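PDB 4S1V: D-3-phosphoglycerate dehydrogenase-related protein from Vibrio cholerae, which acts as a phosphoglycerate oxidoreductase, a member of the D-isomer-specific 2-hydroxyacid dehydrogenase family that probably uses NAD to interconvert a D-2-hydroxyacid and its 2-oxoacid. Local coordinates for the interface of chains A and B. Residues are numbered along the deposited sequence; one frame, centred on the assembly and turned at random. Chains: chain A/B, D-3-phosphoglycerate dehydrogenase-related protein.

Contact 1: the interface of chains A and B. Residues chain A 112-113, 116, 121, 286, 289; chain B 115-116, 121.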
# COMPACT_ATOMS: atom_id res chain seq x y z
N SER A 112 20.29 2.08 12.54
CA SER A 112 18.99 2.72 12.27
C SER A 112 17.89 2.17 13.17
O SER A 112 17.05 2.92 13.66
CB SER A 112 18.61 2.51 10.80
OG SER A 112 17.35 3.11 10.52
N LEU A 113 17.91 0.86 13.40
CA LEU A 113 16.93 0.23 14.28
C LEU A 113 17.12 0.71 15.71
O LEU A 113 16.15 0.97 16.42
CB LEU A 113 17.03 -1.30 14.22
CG LEU A 113 16.80 -2.03 12.90
CD1 LEU A 113 16.58 -3.50 13.19
CD2 LEU A 113 15.62 -1.45 12.14
N ALA A 116 16.01 4.44 15.97
CA ALA A 116 14.54 4.43 15.85
C ALA A 116 13.84 3.93 17.12
O ALA A 116 12.93 4.57 17.63
CB ALA A 116 14.09 3.63 14.64
N LEU A 121 10.53 6.23 17.21
CA LEU A 121 10.29 6.94 15.95
C LEU A 121 9.08 6.41 15.15
O LEU A 121 8.23 7.21 14.75
CB LEU A 121 11.56 6.99 15.08
CG LEU A 121 11.68 8.15 14.09
CD1 LEU A 121 11.68 9.51 14.79
CD2 LEU A 121 12.93 8.01 13.23
N ALA A 286 11.61 -5.21 11.87
CA ALA A 286 11.97 -4.87 10.49
C ALA A 286 12.06 -6.14 9.65
O ALA A 286 12.43 -7.19 10.17
CB ALA A 286 13.28 -4.10 10.46
N LEU A 289 15.93 -6.44 6.73
CA LEU A 289 16.39 -5.35 5.85
C LEU A 289 17.87 -5.00 5.88
O LEU A 289 18.26 -3.98 5.31
CB LEU A 289 15.79 -4.02 6.29
CG LEU A 289 14.32 -3.79 6.00
CD1 LEU A 289 13.92 -2.42 6.53
CD2 LEU A 289 14.04 -3.90 4.50
N LEU B 115 18.86 8.28 8.68
CA LEU B 115 18.92 6.83 8.45
C LEU B 115 17.56 6.20 8.18
O LEU B 115 17.44 5.34 7.31
CB LEU B 115 19.58 6.12 9.64
CG LEU B 115 21.11 6.11 9.73
CD1 LEU B 115 21.52 5.63 11.11
CD2 LEU B 115 21.72 5.23 8.65
N ALA B 116 16.55 6.62 8.95
CA ALA B 116 15.19 6.13 8.73
C ALA B 116 14.67 6.45 7.33
O ALA B 116 14.04 5.59 6.69
CB ALA B 116 14.23 6.66 9.80
N LEU B 121 12.55 3.17 6.60
CA LEU B 121 12.28 2.32 7.76
C LEU B 121 10.81 2.33 8.22
O LEU B 121 10.22 1.26 8.37
CB LEU B 121 13.23 2.65 8.91
CG LEU B 121 13.32 1.65 10.06
CD1 LEU B 121 13.48 0.23 9.53
CD2 LEU B 121 14.45 2.02 11.01
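B:Leu121 enters the surface of chain A between A:Ser112, A:Leu113 and A:Ala116, which lie on one helix, residues 104-118, and A:Leu289 of a loop. It sits at the start of its own helix, 121-129. Apolar packing dominates. The two methyl groups of B:Leu121 divide the work. CD1 meets CD2 of A:Leu113 at 3.8 Å and CD1 of A:Leu289 at 4.0 Å. CD2 lies over the helix and touches CB of A:Ala116 at 4.0 Å. The side chains of A:Leu113 and B:Leu121 cross at about a right angle, and CD2 of A:Leu113 touches both methyls. The CG of B:Leu121 points away from its own backbone N (chi1 -166°), and this sends the fork toward chain A.

Helix also meets helix. CB of A:Ser112 rests 3.9 Å from CB of B:Leu115, and CD1 of B:Leu115 reaches the backbone of A:Ser112 near its N and CA. The small serine and alanine side chains probably let the two copies of helix 104-118 come close.

The mixed contacts centre on A:Ser112. Its hydroxyl OG faces CB of B:Leu115 at 3.8 Å, and its carbonyl O lies near CD2 of B:Leu121.

The two-fold relation brings A:Leu121 to the equivalent place on chain B. There its CD2 methyl packs on CB of B:Ala116 at 3.9 Å.

Contact 2: the interface of chains A and B. Residues chain A 11, 13, 292; chain B 124, 134, 136, 140-141.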
# COMPACT_ATOMS: atom_id res chain seq x y z
N GLN A 11 10.39 -7.69 -3.22
CA GLN A 11 9.99 -6.32 -3.51
C GLN A 11 9.93 -6.04 -5.01
O GLN A 11 9.57 -4.93 -5.41
CB GLN A 11 10.95 -5.36 -2.80
CG GLN A 11 10.30 -4.11 -2.21
CD GLN A 11 11.31 -3.24 -1.47
OE1 GLN A 11 12.20 -3.74 -0.77
NE2 GLN A 11 11.19 -1.93 -1.63
N VAL A 13 12.49 -5.71 -7.12
CA VAL A 13 13.44 -4.61 -7.37
C VAL A 13 14.68 -4.99 -8.19
O VAL A 13 15.41 -4.12 -8.67
CB VAL A 13 13.91 -3.93 -6.06
CG1 VAL A 13 12.77 -3.15 -5.42
CG2 VAL A 13 14.50 -4.95 -5.08
N VAL A 292 19.38 -5.51 2.40
CA VAL A 292 18.42 -5.05 1.39
C VAL A 292 18.57 -3.55 1.17
O VAL A 292 17.94 -2.74 1.86
CB VAL A 292 16.97 -5.39 1.79
CG1 VAL A 292 15.97 -4.92 0.72
CG2 VAL A 292 16.83 -6.88 2.02
N TYR B 124 8.57 0.37 5.66
CA TYR B 124 8.80 -1.07 5.74
C TYR B 124 8.12 -1.68 6.98
O TYR B 124 7.48 -2.72 6.89
CB TYR B 124 10.29 -1.38 5.74
CG TYR B 124 10.97 -1.50 4.38
CD1 TYR B 124 10.67 -2.54 3.50
CD2 TYR B 124 11.98 -0.61 4.01
CE1 TYR B 124 11.32 -2.68 2.29
CE2 TYR B 124 12.65 -0.74 2.79
CZ TYR B 124 12.31 -1.78 1.94
OH TYR B 124 12.97 -1.91 0.74
N GLN B 134 8.56 -7.11 3.49
CA GLN B 134 9.59 -6.38 2.78
C GLN B 134 9.00 -5.51 1.68
O GLN B 134 9.47 -5.52 0.56
CB GLN B 134 10.64 -7.35 2.23
CG GLN B 134 12.03 -6.78 2.10
CD GLN B 134 13.06 -7.85 1.79
OE1 GLN B 134 13.43 -8.03 0.64
NE2 GLN B 134 13.51 -8.58 2.82
N ASN B 136 7.22 -1.40 1.09
CA ASN B 136 7.25 -0.07 1.69
C ASN B 136 6.35 0.95 0.98
O ASN B 136 6.57 2.16 1.10
CB ASN B 136 8.70 0.43 1.79
CG ASN B 136 9.37 0.55 0.43
OD1 ASN B 136 8.70 0.56 -0.61
ND2 ASN B 136 10.70 0.64 0.43
N GLY B 140 10.69 1.61 -3.34
CA GLY B 140 11.90 0.96 -3.85
C GLY B 140 12.97 0.78 -2.79
O GLY B 140 12.72 0.98 -1.59
N LEU B 141 14.16 0.40 -3.23
CA LEU B 141 15.25 0.13 -2.30
C LEU B 141 15.70 1.39 -1.58
O LEU B 141 15.74 2.48 -2.15
CB LEU B 141 16.44 -0.52 -3.02
CG LEU B 141 16.25 -1.95 -3.52
CD1 LEU B 141 17.44 -2.33 -4.39
CD2 LEU B 141 16.10 -2.93 -2.36
O HOH W 1 15.64 -1.30 1.17
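A:Gln11 reaches from a loop of chain A against a group formed by B:Tyr124, B:Gln134, B:Asn136 and B:Gly140. Its CB lies 3.7 Å from the backbone carbonyl O of B:Gln134, and CG passes close to the same oxygen. The chain is extended beyond CG (chi2 177°), which carries the amide on to the phenol of B:Tyr124. CD lies 3.8 Å from CE1 of the ring. At the tip the amide splits. OE1 accepts a hydrogen bond from the tyrosine OH at 2.5 Å. The hydroxyl stands to the side of the C=O, at 106°, and tilts modestly from the carbonyl plane. OE1 itself lies at the ring edge, in the ring plane, while the amide is turned nearly perpendicular to the ring (85°). NE2 makes at most a weak, bent bond to the same OH, and it also lies near the carbonyl O of B:Gly140.

Second-shell contacts probably help to hold this group. CB of B:Asn136 sits over the centre of one face of the tyrosine ring. The side-chain ND2 of B:Asn136 donates a hydrogen bond to O of B:Gly140 at 2.9 Å, which should help fix the loop beside NE2.

A water extends the polar link. It is 2.8 Å from OH of B:Tyr124 and equally 2.8 Å from the backbone O of A:Val292.

Beside it lies an apolar patch. CD2 of B:Leu141 touches CG1 of A:Val292 at 3.7 Å and CG2 of A:Val13. The other methyl of A:Val292, CG2, packs on the amide of B:Gln134.

The site joins loops of chain A to the helix 121-129 and following loops of chain B. It probably helps to set how the two chains are placed against each other, if this two-fold pair is the biological one.

The C-alpha centres of contact 1 and contact 2 are about 13 Å apart. Both belong to the same two-fold interface, so each has a twin with the chains exchanged. Helix 121-129 of chain B links them: its first residue, B:Leu121, serves contact 1, and B:Tyr124, one turn later, serves contact 2. On chain A the stretch with A:Leu289 and A:Val292 also runs from one to the other. Contact 1 brings paired helices together, and contact 2 adds loops with polar groups. Together they probably stabilise a two-fold pair within the deposited assembly of four copies.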